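Local atomic coordinates of hypothetical protein Atu0240 (Agrobacterium tumefaciens str. C58, PDB entry 2GAX), a protein that is of unknown function but belongs to the DUF2000 family, which is grouped in one clan with peptidyl-tRNA hydrolase 2 and may share its general fold. Residues A67-K70 and I71-S75; R99-F102 and S103-S106; A32-G35 and E36-G39; N21-A24 and F25-G29; D12-A15 and V16-L20. All coordinates share one frame; numbering follows the deposited sequence.

Interaction 1. Residues A67-K70 and I71-S75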
loop_
_atom_site.group_PDB
_atom_site.type_symbol
_atom_site.label_atom_id
_atom_site.label_comp_id
_atom_site.label_asym_id
_atom_site.label_seq_id
_atom_site.Cartn_x
_atom_site.Cartn_y
_atom_site.Cartn_z
ATOM N N ALA A 67 3.964 -15.423 0.305
ATOM C CA ALA A 67 2.842 -15.006 -0.531
ATOM C C ALA A 67 2.918 -13.512 -0.893
ATOM O O ALA A 67 2.530 -13.116 -2.003
ATOM C CB ALA A 67 1.517 -15.336 0.120
ATOM N N LEU A 68 3.423 -12.694 0.031
ATOM C CA LEU A 68 3.602 -11.268 -0.240
ATOM C C LEU A 68 4.731 -11.039 -1.249
ATOM O O LEU A 68 4.662 -10.126 -2.067
ATOM C CB LEU A 68 3.828 -10.480 1.063
ATOM C CG LEU A 68 3.739 -8.945 1.116
ATOM C CD1 LEU A 68 2.497 -8.390 0.420
ATOM C CD2 LEU A 68 3.754 -8.490 2.556
ATOM N N ARG A 69 5.750 -11.889 -1.210
ATOM C CA ARG A 69 6.815 -11.857 -2.206
ATOM C C ARG A 69 6.299 -12.061 -3.635
ATOM O O ARG A 69 6.649 -11.286 -4.523
ATOM C CB ARG A 69 7.906 -12.889 -1.895
ATOM C CG ARG A 69 9.094 -12.794 -2.855
ATOM C CD ARG A 69 10.145 -13.846 -2.588
ATOM N NE ARG A 69 10.370 -14.037 -1.158
ATOM C CZ ARG A 69 11.069 -13.210 -0.387
ATOM N NH1 ARG A 69 11.628 -12.113 -0.902
ATOM N NH2 ARG A 69 11.210 -13.482 0.905
ATOM N N LYS A 70 5.465 -13.085 -3.857
ATOM C CA LYS A 70 4.949 -13.336 -5.207
ATOM C C LYS A 70 4.047 -12.206 -5.710
ATOM O O LYS A 70 4.115 -11.839 -6.881
ATOM C CB LYS A 70 4.268 -14.712 -5.338
ATOM C CG LYS A 70 3.344 -15.073 -4.197
ATOM C CD LYS A 70 2.418 -16.263 -4.545
ATOM C CE LYS A 70 1.234 -16.361 -3.549
ATOM N NZ LYS A 70 0.538 -15.033 -3.295
ATOM N N ILE A 71 3.227 -11.653 -4.816
ATOM C CA ILE A 71 2.396 -10.477 -5.109
ATOM C C ILE A 71 3.283 -9.309 -5.558
ATOM O O ILE A 71 3.029 -8.680 -6.590
ATOM C CB ILE A 71 1.506 -10.097 -3.890
ATOM C CG1 ILE A 71 0.404 -11.154 -3.699
ATOM C CG2 ILE A 71 0.886 -8.713 -4.085
ATOM C CD1 ILE A 71 -0.367 -11.080 -2.375
ATOM N N HIS A 72 4.336 -9.046 -4.788
ATOM C CA HIS A 72 5.362 -8.081 -5.174
ATOM C C HIS A 72 5.907 -8.392 -6.589
ATOM O O HIS A 72 5.862 -7.547 -7.489
ATOM C CB HIS A 72 6.463 -8.077 -4.112
ATOM C CG HIS A 72 7.607 -7.156 -4.406
ATOM N ND1 HIS A 72 8.837 -7.299 -3.801
ATOM C CD2 HIS A 72 7.715 -6.084 -5.229
ATOM C CE1 HIS A 72 9.653 -6.359 -4.239
ATOM N NE2 HIS A 72 8.999 -5.614 -5.113
ATOM N N GLN A 73 6.384 -9.621 -6.782
ATOM C CA GLN A 73 6.859 -10.101 -8.090
ATOM C C GLN A 73 5.833 -9.975 -9.223
ATOM O O GLN A 73 6.175 -9.556 -10.322
ATOM C CB GLN A 73 7.371 -11.548 -7.955
ATOM C CG GLN A 73 8.641 -11.640 -7.099
ATOM C CD GLN A 73 9.007 -13.056 -6.697
ATOM O OE1 GLN A 73 8.137 -13.908 -6.496
ATOM N NE2 GLN A 73 10.299 -13.316 -6.571
ATOM N N ARG A 74 4.579 -10.313 -8.953
ATOM C CA ARG A 74 3.519 -10.167 -9.944
ATOM C C ARG A 74 3.318 -8.708 -10.349
ATOM O O ARG A 74 3.087 -8.434 -11.520
ATOM C CB ARG A 74 2.193 -10.735 -9.446
ATOM C CG ARG A 74 2.154 -12.240 -9.236
ATOM C CD ARG A 74 0.720 -12.689 -9.232
ATOM N NE ARG A 74 0.573 -14.061 -8.755
ATOM C CZ ARG A 74 0.108 -14.396 -7.556
ATOM N NH1 ARG A 74 -0.275 -13.465 -6.693
ATOM N NH2 ARG A 74 0.009 -15.679 -7.230
ATOM N N SER A 75 3.401 -7.776 -9.390
ATOM C CA SER A 75 3.160 -6.358 -9.707
ATOM C C SER A 75 4.227 -5.793 -10.640
ATOM O O SER A 75 3.912 -5.020 -11.532
ATOM C CB SER A 75 3.044 -5.497 -8.444
ATOM O OG SER A 75 4.283 -5.424 -7.761
#

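Interaction 2. Residues R99-F102 and S103-S106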
loop_
_atom_site.group_PDB
_atom_site.type_symbol
_atom_site.label_atom_id
_atom_site.label_comp_id
_atom_site.label_asym_id
_atom_site.label_seq_id
_atom_site.Cartn_x
_atom_site.Cartn_y
_atom_site.Cartn_z
ATOM N N ARG A 99 15.241 4.800 2.563
ATOM C CA ARG A 99 15.497 4.649 1.119
ATOM C C ARG A 99 16.834 3.947 0.888
ATOM O O ARG A 99 16.943 3.102 -0.000
ATOM C CB ARG A 99 15.425 5.979 0.381
ATOM C CG ARG A 99 13.996 6.473 0.152
ATOM C CD ARG A 99 13.944 7.654 -0.797
ATOM N NE ARG A 99 14.584 8.839 -0.240
ATOM C CZ ARG A 99 15.812 9.262 -0.552
ATOM N NH1 ARG A 99 16.564 8.610 -1.428
ATOM N NH2 ARG A 99 16.304 10.351 0.029
ATOM N N GLN A 100 17.824 4.255 1.734
ATOM C CA GLN A 100 19.141 3.589 1.673
ATOM C C GLN A 100 19.048 2.090 1.917
ATOM O O GLN A 100 19.515 1.306 1.092
ATOM C CB GLN A 100 20.156 4.239 2.635
ATOM C CG GLN A 100 21.585 3.676 2.558
ATOM C CD GLN A 100 22.421 4.319 1.461
ATOM O OE1 GLN A 100 22.617 3.738 0.384
ATOM N NE2 GLN A 100 22.907 5.534 1.721
ATOM N N VAL A 101 18.444 1.690 3.041
ATOM C CA VAL A 101 18.296 0.270 3.371
ATOM C C VAL A 101 17.406 -0.465 2.362
ATOM O O VAL A 101 17.675 -1.607 2.005
ATOM C CB VAL A 101 17.803 0.039 4.836
ATOM C CG1 VAL A 101 16.293 0.152 4.952
ATOM C CG2 VAL A 101 18.246 -1.320 5.322
ATOM N N PHE A 102 16.349 0.204 1.914
ATOM C CA PHE A 102 15.499 -0.323 0.858
ATOM C C PHE A 102 16.321 -0.754 -0.370
ATOM O O PHE A 102 16.024 -1.770 -0.992
ATOM C CB PHE A 102 14.466 0.732 0.449
ATOM C CG PHE A 102 13.418 0.223 -0.486
ATOM C CD1 PHE A 102 12.305 -0.456 0.007
ATOM C CD2 PHE A 102 13.522 0.447 -1.860
ATOM C CE1 PHE A 102 11.313 -0.907 -0.842
ATOM C CE2 PHE A 102 12.546 -0.023 -2.721
ATOM C CZ PHE A 102 11.441 -0.700 -2.227
ATOM N N SER A 103 17.342 0.029 -0.706
ATOM C CA SER A 103 18.185 -0.243 -1.890
ATOM C C SER A 103 19.120 -1.448 -1.694
ATOM O O SER A 103 19.787 -1.882 -2.645
ATOM C CB SER A 103 18.988 1.013 -2.284
ATOM O OG SER A 103 20.092 1.234 -1.409
ATOM N N HIS A 104 19.171 -1.979 -0.463
ATOM C CA HIS A 104 20.032 -3.125 -0.134
ATOM C C HIS A 104 19.389 -4.464 -0.458
ATOM O O HIS A 104 20.039 -5.513 -0.333
ATOM C CB HIS A 104 20.465 -3.093 1.341
ATOM C CG HIS A 104 21.351 -1.933 1.684
ATOM N ND1 HIS A 104 21.684 -1.609 2.978
ATOM C CD2 HIS A 104 21.959 -1.012 0.897
ATOM C CE1 HIS A 104 22.469 -0.546 2.977
ATOM N NE2 HIS A 104 22.656 -0.167 1.725
ATOM N N PHE A 105 18.118 -4.431 -0.874
ATOM C CA PHE A 105 17.364 -5.640 -1.182
ATOM C C PHE A 105 16.722 -5.609 -2.558
ATOM O O PHE A 105 16.497 -4.539 -3.139
ATOM C CB PHE A 105 16.301 -5.921 -0.102
ATOM C CG PHE A 105 16.875 -6.037 1.282
ATOM C CD1 PHE A 105 17.227 -7.280 1.797
ATOM C CD2 PHE A 105 17.111 -4.901 2.049
ATOM C CE1 PHE A 105 17.783 -7.390 3.088
ATOM C CE2 PHE A 105 17.679 -4.998 3.340
ATOM C CZ PHE A 105 18.024 -6.239 3.838
ATOM N N SER A 106 16.428 -6.807 -3.057
ATOM C CA SER A 106 15.790 -7.019 -4.349
ATOM C C SER A 106 14.535 -7.864 -4.065
ATOM O O SER A 106 14.393 -8.363 -2.956
ATOM C CB SER A 106 16.758 -7.759 -5.271
ATOM O OG SER A 106 17.051 -9.040 -4.724
#

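Interaction 3. Residues A32-G35 and E36-G39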
loop_
_atom_site.group_PDB
_atom_site.type_symbol
_atom_site.label_atom_id
_atom_site.label_comp_id
_atom_site.label_asym_id
_atom_site.label_seq_id
_atom_site.Cartn_x
_atom_site.Cartn_y
_atom_site.Cartn_z
ATOM N N ALA A 32 0.442 10.362 -3.700
ATOM C CA ALA A 32 1.517 11.042 -4.440
ATOM C C ALA A 32 1.483 10.640 -5.918
ATOM O O ALA A 32 1.620 11.494 -6.790
ATOM C CB ALA A 32 2.891 10.713 -3.838
ATOM N N GLN A 33 1.261 9.350 -6.171
ATOM C CA GLN A 33 1.206 8.773 -7.520
ATOM C C GLN A 33 -0.035 9.208 -8.322
ATOM O O GLN A 33 0.042 9.380 -9.548
ATOM C CB GLN A 33 1.227 7.243 -7.408
ATOM C CG GLN A 33 1.222 6.483 -8.725
ATOM C CD GLN A 33 1.186 4.984 -8.503
ATOM O OE1 GLN A 33 0.566 4.500 -7.552
ATOM N NE2 GLN A 33 1.866 4.241 -9.370
ATOM N N THR A 34 -1.173 9.342 -7.639
ATOM C CA THR A 34 -2.445 9.679 -8.307
ATOM C C THR A 34 -3.227 10.702 -7.483
ATOM O O THR A 34 -4.161 10.348 -6.755
ATOM C CB THR A 34 -3.312 8.425 -8.569
ATOM O OG1 THR A 34 -2.529 7.414 -9.207
ATOM C CG2 THR A 34 -4.509 8.751 -9.470
ATOM N N GLY A 35 -2.832 11.968 -7.598
ATOM C CA GLY A 35 -3.473 13.056 -6.857
ATOM C C GLY A 35 -4.943 13.216 -7.206
ATOM O O GLY A 35 -5.705 13.780 -6.443
ATOM N N GLU A 36 -5.323 12.710 -8.383
ATOM C CA GLU A 36 -6.702 12.747 -8.874
ATOM C C GLU A 36 -7.723 11.986 -7.996
ATOM O O GLU A 36 -8.935 12.205 -8.121
ATOM C CB GLU A 36 -6.751 12.216 -10.319
ATOM C CG GLU A 36 -5.996 13.080 -11.334
ATOM C CD GLU A 36 -4.479 12.799 -11.404
ATOM O OE1 GLU A 36 -3.980 11.815 -10.805
ATOM O OE2 GLU A 36 -3.779 13.591 -12.078
ATOM N N ILE A 37 -7.255 11.111 -7.103
ATOM C CA ILE A 37 -8.191 10.395 -6.213
ATOM C C ILE A 37 -8.761 11.286 -5.094
ATOM O O ILE A 37 -9.769 10.961 -4.488
ATOM C CB ILE A 37 -7.624 9.045 -5.647
ATOM C CG1 ILE A 37 -6.520 9.280 -4.615
ATOM C CG2 ILE A 37 -7.141 8.119 -6.783
ATOM C CD1 ILE A 37 -6.231 8.068 -3.700
ATOM N N ILE A 38 -8.129 12.431 -4.846
ATOM C CA ILE A 38 -8.579 13.314 -3.791
ATOM C C ILE A 38 -9.812 14.108 -4.238
ATOM O O ILE A 38 -9.802 14.746 -5.293
ATOM C CB ILE A 38 -7.434 14.244 -3.329
ATOM C CG1 ILE A 38 -6.255 13.430 -2.739
ATOM C CG2 ILE A 38 -7.943 15.319 -2.377
ATOM C CD1 ILE A 38 -6.603 12.427 -1.662
ATOM N N GLY A 39 -10.872 14.068 -3.437
ATOM C CA GLY A 39 -12.079 14.824 -3.779
ATOM C C GLY A 39 -12.220 16.220 -3.215
ATOM O O GLY A 39 -11.233 16.930 -2.995
HETATM O O HOH W 1 -8.023 15.710 -6.957
#

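Interaction 4. Residues N21-A24 and F25-G29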
loop_
_atom_site.group_PDB
_atom_site.type_symbol
_atom_site.label_atom_id
_atom_site.label_comp_id
_atom_site.label_asym_id
_atom_site.label_seq_id
_atom_site.Cartn_x
_atom_site.Cartn_y
_atom_site.Cartn_z
ATOM N N ASN A 21 0.818 1.878 10.958
ATOM C CA ASN A 21 1.993 2.619 10.464
ATOM C C ASN A 21 2.274 2.339 8.973
ATOM O O ASN A 21 2.370 3.281 8.176
ATOM C CB ASN A 21 3.216 2.307 11.345
ATOM C CG ASN A 21 4.487 3.008 10.886
ATOM O OD1 ASN A 21 5.086 2.648 9.863
ATOM N ND2 ASN A 21 4.939 3.973 11.669
ATOM N N VAL A 22 2.409 1.057 8.605
ATOM C CA VAL A 22 2.704 0.658 7.208
ATOM C C VAL A 22 1.603 1.136 6.239
ATOM O O VAL A 22 1.901 1.618 5.131
ATOM C CB VAL A 22 2.930 -0.877 7.068
ATOM C CG1 VAL A 22 3.049 -1.269 5.597
ATOM C CG2 VAL A 22 4.219 -1.300 7.813
ATOM N N THR A 23 0.347 1.020 6.665
ATOM C CA THR A 23 -0.809 1.403 5.824
ATOM C C THR A 23 -0.755 2.901 5.543
ATOM O O THR A 23 -0.958 3.337 4.401
ATOM C CB THR A 23 -2.155 1.019 6.466
ATOM O OG1 THR A 23 -2.242 -0.412 6.540
ATOM C CG2 THR A 23 -3.370 1.566 5.655
ATOM N N ALA A 24 -0.434 3.666 6.583
ATOM C CA ALA A 24 -0.364 5.117 6.474
ATOM C C ALA A 24 0.696 5.510 5.444
ATOM O O ALA A 24 0.421 6.303 4.530
ATOM C CB ALA A 24 -0.065 5.719 7.820
ATOM N N PHE A 25 1.895 4.934 5.577
ATOM C CA PHE A 25 2.973 5.226 4.637
ATOM C C PHE A 25 2.686 4.759 3.222
ATOM O O PHE A 25 2.872 5.508 2.262
ATOM C CB PHE A 25 4.283 4.652 5.144
ATOM C CG PHE A 25 4.921 5.497 6.194
ATOM C CD1 PHE A 25 5.708 6.586 5.833
ATOM C CD2 PHE A 25 4.719 5.232 7.539
ATOM C CE1 PHE A 25 6.299 7.396 6.810
ATOM C CE2 PHE A 25 5.318 6.034 8.525
ATOM C CZ PHE A 25 6.108 7.103 8.158
ATOM N N LEU A 26 2.190 3.537 3.084
ATOM C CA LEU A 26 1.838 3.050 1.746
ATOM C C LEU A 26 0.835 3.962 1.013
ATOM O O LEU A 26 0.980 4.227 -0.187
ATOM C CB LEU A 26 1.294 1.623 1.820
ATOM C CG LEU A 26 2.283 0.531 2.270
ATOM C CD1 LEU A 26 1.516 -0.744 2.525
ATOM C CD2 LEU A 26 3.411 0.296 1.248
HETATM N N MSE A 27 -0.177 4.422 1.736
HETATM C CA MSE A 27 -1.231 5.251 1.167
HETATM C C MSE A 27 -0.699 6.617 0.762
HETATM O O MSE A 27 -1.176 7.205 -0.220
HETATM C CB MSE A 27 -2.390 5.401 2.157
HETATM C CG MSE A 27 -3.390 4.250 2.078
HETATM SE SE MSE A 27 -4.219 4.168 0.259
HETATM C CE MSE A 27 -4.830 5.868 0.116
ATOM N N SER A 28 0.289 7.117 1.501
ATOM C CA SER A 28 0.903 8.413 1.148
ATOM C C SER A 28 1.510 8.329 -0.256
ATOM O O SER A 28 1.436 9.294 -1.051
ATOM C CB SER A 28 1.920 8.862 2.215
ATOM O OG SER A 28 3.126 8.130 2.176
ATOM N N GLY A 29 2.103 7.171 -0.560
ATOM C CA GLY A 29 2.648 6.898 -1.913
ATOM C C GLY A 29 1.562 6.805 -2.973
ATOM O O GLY A 29 1.731 7.282 -4.111
#

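Interaction 5. Residues D12-A15 and V16-L20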
loop_
_atom_site.group_PDB
_atom_site.type_symbol
_atom_site.label_atom_id
_atom_site.label_comp_id
_atom_site.label_asym_id
_atom_site.label_seq_id
_atom_site.Cartn_x
_atom_site.Cartn_y
_atom_site.Cartn_z
ATOM N N ASP A 12 0.802 -10.637 7.612
ATOM C CA ASP A 12 -0.206 -10.856 8.666
ATOM C C ASP A 12 0.364 -10.870 10.080
ATOM O O ASP A 12 -0.350 -10.576 11.038
ATOM C CB ASP A 12 -1.067 -12.100 8.412
ATOM C CG ASP A 12 -2.408 -12.053 9.164
ATOM O OD1 ASP A 12 -2.895 -10.938 9.519
ATOM O OD2 ASP A 12 -2.985 -13.146 9.398
ATOM N N ASP A 13 1.650 -11.173 10.213
ATOM C CA ASP A 13 2.247 -11.305 11.554
ATOM C C ASP A 13 2.652 -9.996 12.242
ATOM O O ASP A 13 3.136 -10.010 13.377
ATOM C CB ASP A 13 3.392 -12.324 11.538
ATOM C CG ASP A 13 4.575 -11.869 10.708
ATOM O OD1 ASP A 13 4.448 -10.890 9.951
ATOM O OD2 ASP A 13 5.640 -12.511 10.807
ATOM N N LEU A 14 2.434 -8.866 11.574
ATOM C CA LEU A 14 2.755 -7.552 12.156
ATOM C C LEU A 14 1.852 -7.236 13.348
ATOM O O LEU A 14 0.678 -7.615 13.356
ATOM C CB LEU A 14 2.566 -6.453 11.114
ATOM C CG LEU A 14 3.428 -6.395 9.852
ATOM C CD1 LEU A 14 2.941 -5.247 8.980
ATOM C CD2 LEU A 14 4.912 -6.211 10.156
ATOM N N ALA A 15 2.393 -6.534 14.340
ATOM C CA ALA A 15 1.563 -5.967 15.400
ATOM C C ALA A 15 0.550 -5.021 14.763
ATOM O O ALA A 15 0.763 -4.545 13.643
ATOM C CB ALA A 15 2.416 -5.225 16.387
ATOM N N VAL A 16 -0.546 -4.750 15.459
ATOM C CA VAL A 16 -1.583 -3.860 14.932
ATOM C C VAL A 16 -1.042 -2.442 14.698
ATOM O O VAL A 16 -1.295 -1.853 13.648
ATOM C CB VAL A 16 -2.862 -3.858 15.814
ATOM C CG1 VAL A 16 -3.895 -2.880 15.281
ATOM C CG2 VAL A 16 -3.482 -5.251 15.856
ATOM N N TRP A 17 -0.254 -1.919 15.635
ATOM C CA TRP A 17 0.363 -0.601 15.412
ATOM C C TRP A 17 1.249 -0.566 14.149
ATOM O O TRP A 17 1.262 0.431 13.439
ATOM C CB TRP A 17 1.106 -0.093 16.647
ATOM C CG TRP A 17 2.460 -0.679 16.863
ATOM C CD1 TRP A 17 2.772 -1.759 17.655
ATOM C CD2 TRP A 17 3.699 -0.215 16.312
ATOM N NE1 TRP A 17 4.126 -1.995 17.619
ATOM C CE2 TRP A 17 4.718 -1.065 16.804
ATOM C CE3 TRP A 17 4.048 0.833 15.446
ATOM C CZ2 TRP A 17 6.065 -0.901 16.457
ATOM C CZ3 TRP A 17 5.383 0.988 15.091
ATOM C CH2 TRP A 17 6.377 0.124 15.603
ATOM N N GLN A 18 1.952 -1.666 13.873
ATOM C CA GLN A 18 2.813 -1.778 12.694
ATOM C C GLN A 18 1.984 -1.780 11.416
ATOM O O GLN A 18 2.358 -1.124 10.449
ATOM C CB GLN A 18 3.720 -3.015 12.761
ATOM C CG GLN A 18 4.784 -2.958 13.857
ATOM C CD GLN A 18 5.594 -4.242 13.966
ATOM O OE1 GLN A 18 5.048 -5.336 13.938
ATOM N NE2 GLN A 18 6.902 -4.106 14.090
ATOM N N LYS A 19 0.861 -2.501 11.428
ATOM C CA LYS A 19 -0.049 -2.548 10.277
ATOM C C LYS A 19 -0.581 -1.151 9.950
ATOM O O LYS A 19 -0.661 -0.772 8.775
ATOM C CB LYS A 19 -1.214 -3.511 10.525
ATOM C CG LYS A 19 -0.805 -4.985 10.553
ATOM C CD LYS A 19 -2.032 -5.896 10.648
ATOM C CE LYS A 19 -1.611 -7.370 10.688
ATOM N NZ LYS A 19 -2.771 -8.256 10.992
ATOM N N LEU A 20 -0.914 -0.399 10.999
ATOM C CA LEU A 20 -1.448 0.960 10.858
ATOM C C LEU A 20 -0.367 1.910 10.335
ATOM O O LEU A 20 -0.607 2.636 9.362
ATOM C CB LEU A 20 -2.054 1.447 12.172
ATOM C CG LEU A 20 -3.314 0.715 12.690
ATOM C CD1 LEU A 20 -3.557 0.923 14.194
ATOM C CD2 LEU A 20 -4.560 1.054 11.920
#

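Interaction 1. Residues A67-K70 and I71-S75
Ile-71 and Ala-67 meet first, one turn apart in the first half of helix 65-77: Ile-71 N donates to Ala-67 O at 3.2 Å. The same oxygen takes a second bond, from Lys-70 NZ at 3.1 Å, and the two donors come to it from opposite faces of the carbonyl plane. Lys-70 can fold back this way because its CG stands between backbone N and carbonyl carbon (chi1 44°) and the chain bends again at its end. Branched and apolar, Ile-71 suits the buried flank, where it packs on Ile-9 and Met-115 of the sheet. His-72 N continues the ladder to Leu-68 O, while its ring turns to Val-112 and Pro-107. Gln-73 N reaches Arg-69 O at 2.8 Å, in the carbonyl plane; farther out, its amide carbon CD rests 3.9 Å from Arg-69 CG, the guanidinium having gone to Glu-66 and to backbone carbonyls of Pro-107 and Ala-110. Arg-74 lies alongside Lys-70, pointing the same way, with NH2 3.7 Å from Lys-70 CD. Ser-75 OG turns back to His-72 O at 2.7 Å, settling a hydroxyl in a buried spot. Although Lys-70 NZ and Arg-74 NH1 are 3.8 Å apart, both donate to Lys-129 O; this shared acceptor, with Ile-127 O as a further one for Arg-74, probably offsets the cost of bringing two positive charges together.

Interaction 2. Residues R99-F102 and S103-S106
Ser-103 and Gln-100 meet where helix 95-102 runs out into a type I beta turn, Phe-102 to Phe-105. Here Ser-103 OG donates to Gln-100 O at 2.6 Å, a job for a short hydroxyl side chain close to its own backbone. Ser-103 N still bonds to Arg-99 O at 3.2 Å, the last full helical step, and adds a weak bond to Gln-100 O. The next amide tightens the spacing: His-104 N goes to Val-101 O at 2.9 Å, lying above the carbonyl plane, and Phe-105 N closes the turn with a weak bond to Phe-102 O. The imidazole of His-104 lies flat against the helix end, with Gln-100 O and Val-101 CA over one face; the latter makes a CH-pi contact, 4.2 Å from the ring centroid and 22° off its normal. His-104 CG, anti to the carbonyl carbon (chi1 -66°), carries the ring back over that last turn. Farther out, Phe-102 and Phe-105 anchor the turn against Ile-86 of strand 83-86, and Phe-105 also touches Glu-88 and Ala-110. The Phe-105 ring offers its edge to the backbone of the helix, CD2 standing 3.3 Å from Val-101 O.

Interaction 3. Residues A32-G35 and E36-G39
Gly-35 and Ile-38 are joined by a backbone bond, Ile-38 N to Gly-35 O at 3.2 Å, part of the short 3-10 turn that follows helix 16-33. Thr-34, the first residue to leave helical angles, starts it with the same spacing: its O accepts from Ile-37 N at 3.2 Å. In both bonds the donor sits above the carbonyl plane, by 47° and 48°, as is common for the i to i+3 bonds of a 3-10 turn. Gly-35, exposed and without a side chain, contributes through its backbone, and its O takes a further bond from a water at 3.1 Å, which also donates to Ile-38 O at 2.6 Å. Thr-34 supplies the side-chain contact through its methyl, since CG2 is anti to the backbone N while OG1 (chi1 -50°) is anti to the carbonyl carbon. That methyl meets Ile-37 CG2 at 3.8 Å, the two side chains crossing at about a right angle. Glu-36, an exposed residue, bends at its second torsion, which brings OE1 to 3.4 Å from Thr-34 CG2. Ile-37 is the buried residue here, resting on Val-31 and Arg-118, with its backbone paired to Ile-55. The chemistry implies a turn fixed chiefly by its main chain: Ile-37 seats it inward, while the Glu-36 carboxylate and the bridging water lie at the surface.

Interaction 4. Residues N21-A24 and F25-G29
Asn-21 and Phe-25 open a run of regular backbone bonds in the middle of helix 16-33: Phe-25 N to Asn-21 O, Leu-26 N to Val-22 O at 2.8 Å, Met-27 (modelled as selenomethionine) N to Thr-23 O and Ser-28 N to Ala-24 O. Two hydroxyls fold onto backbone carbonyls as well. Ser-28 OG gives a 2.6 Å bond to Phe-25 O, in the carbonyl plane and on a lone pair, and Thr-23 OG1 is hydrogen-bonded to Lys-19 O, four residues back. Apolar packing belongs to the inner face, where Val-22 and Leu-26 lie side by side and point the same way. Val-22 CG1 and Leu-26 CD1 are only 3.5 Å apart, tighter than usual, and both residues press on the sheet, against Tyr-85, Val-113 and Ala-116. The polar-aromatic contact is on the outer flank: the Asn-21 amide crosses the Phe-25 ring obliquely, their planes 35° apart, with OD1 3.5 Å from CD2. That ring also turns an edge to its own helix, Phe-25 CD2 standing 3.1 Å from Asn-21 O. The backbone oxygen at the ring edge is consistent with a weakly favourable C-H...O contact for this exposed phenylalanine, while valine and leucine fill the dry side.

Interaction 5. Residues D12-A15 and V16-L20
Ala-15 is the N-cap of helix 16-33, and its O already accepts the first helical bond, from Lys-19 N at 3.0 Å. Its own N-H is taken by a side chain: Gln-18 OE1 receives it at 2.9 Å, in the plane of the amide and on a lone pair. This is one half of a capping box, made from the third residue of the helix; alanine, with no polar side chain, cannot return the other half. The Gln-18 chain reaches back because CG lies anti to the carbonyl carbon (chi1 -67°) and continues extended from there. It also rides over Trp-17, with CG above the centre of one ring face, and Trp-17 CD1 meets the Ala-15 methyl, CB, at 3.7 Å. Lys-19 runs the length of the turn in an extended chain that suits a long reach. Its CG passes 3.7 Å from Leu-14 CB, and its ammonium group makes a salt bridge with Asp-12, NZ to OD1 at 3.1 Å and nearly along the C-O axis, plus a weak bond to Asp-12 O. Lys-19 NZ is also hydrogen-bonded to His-134 NE2, its strongest polar partner, so the lysine joins loop, helix and C-terminal tail. Leu-14 is the buried side chain, directed toward the helix, and together with Gln-18 it touches Phe-90 in a loop. Asp-12, paired through its backbone with Thr-63, holds the loop beside strand 58-63, where strand 4-11 hands over to helix 16-33.

From the N terminus the contacts come strictly in series, none nesting or crossing. Interaction 5 joins the loop after strand 4-11 to the start of helix 16-33; interaction 4 continues along that helix, and interaction 3 turns the chain away at the far end. The centres of interactions 5 and 3 lie about 26 Å apart. Interaction 1 lies within helix 65-77, on the other side of the chain's centre from interaction 3, and packs on strands 4-11 and 112-120. Interaction 2 ends helix 95-102 before strand 112-120, its nearest atoms about 5 Å from interaction 1. Interactions 1 and 4 are steps along a helix, 5 begins one, and 2 and 3 end one; none closes a long loop.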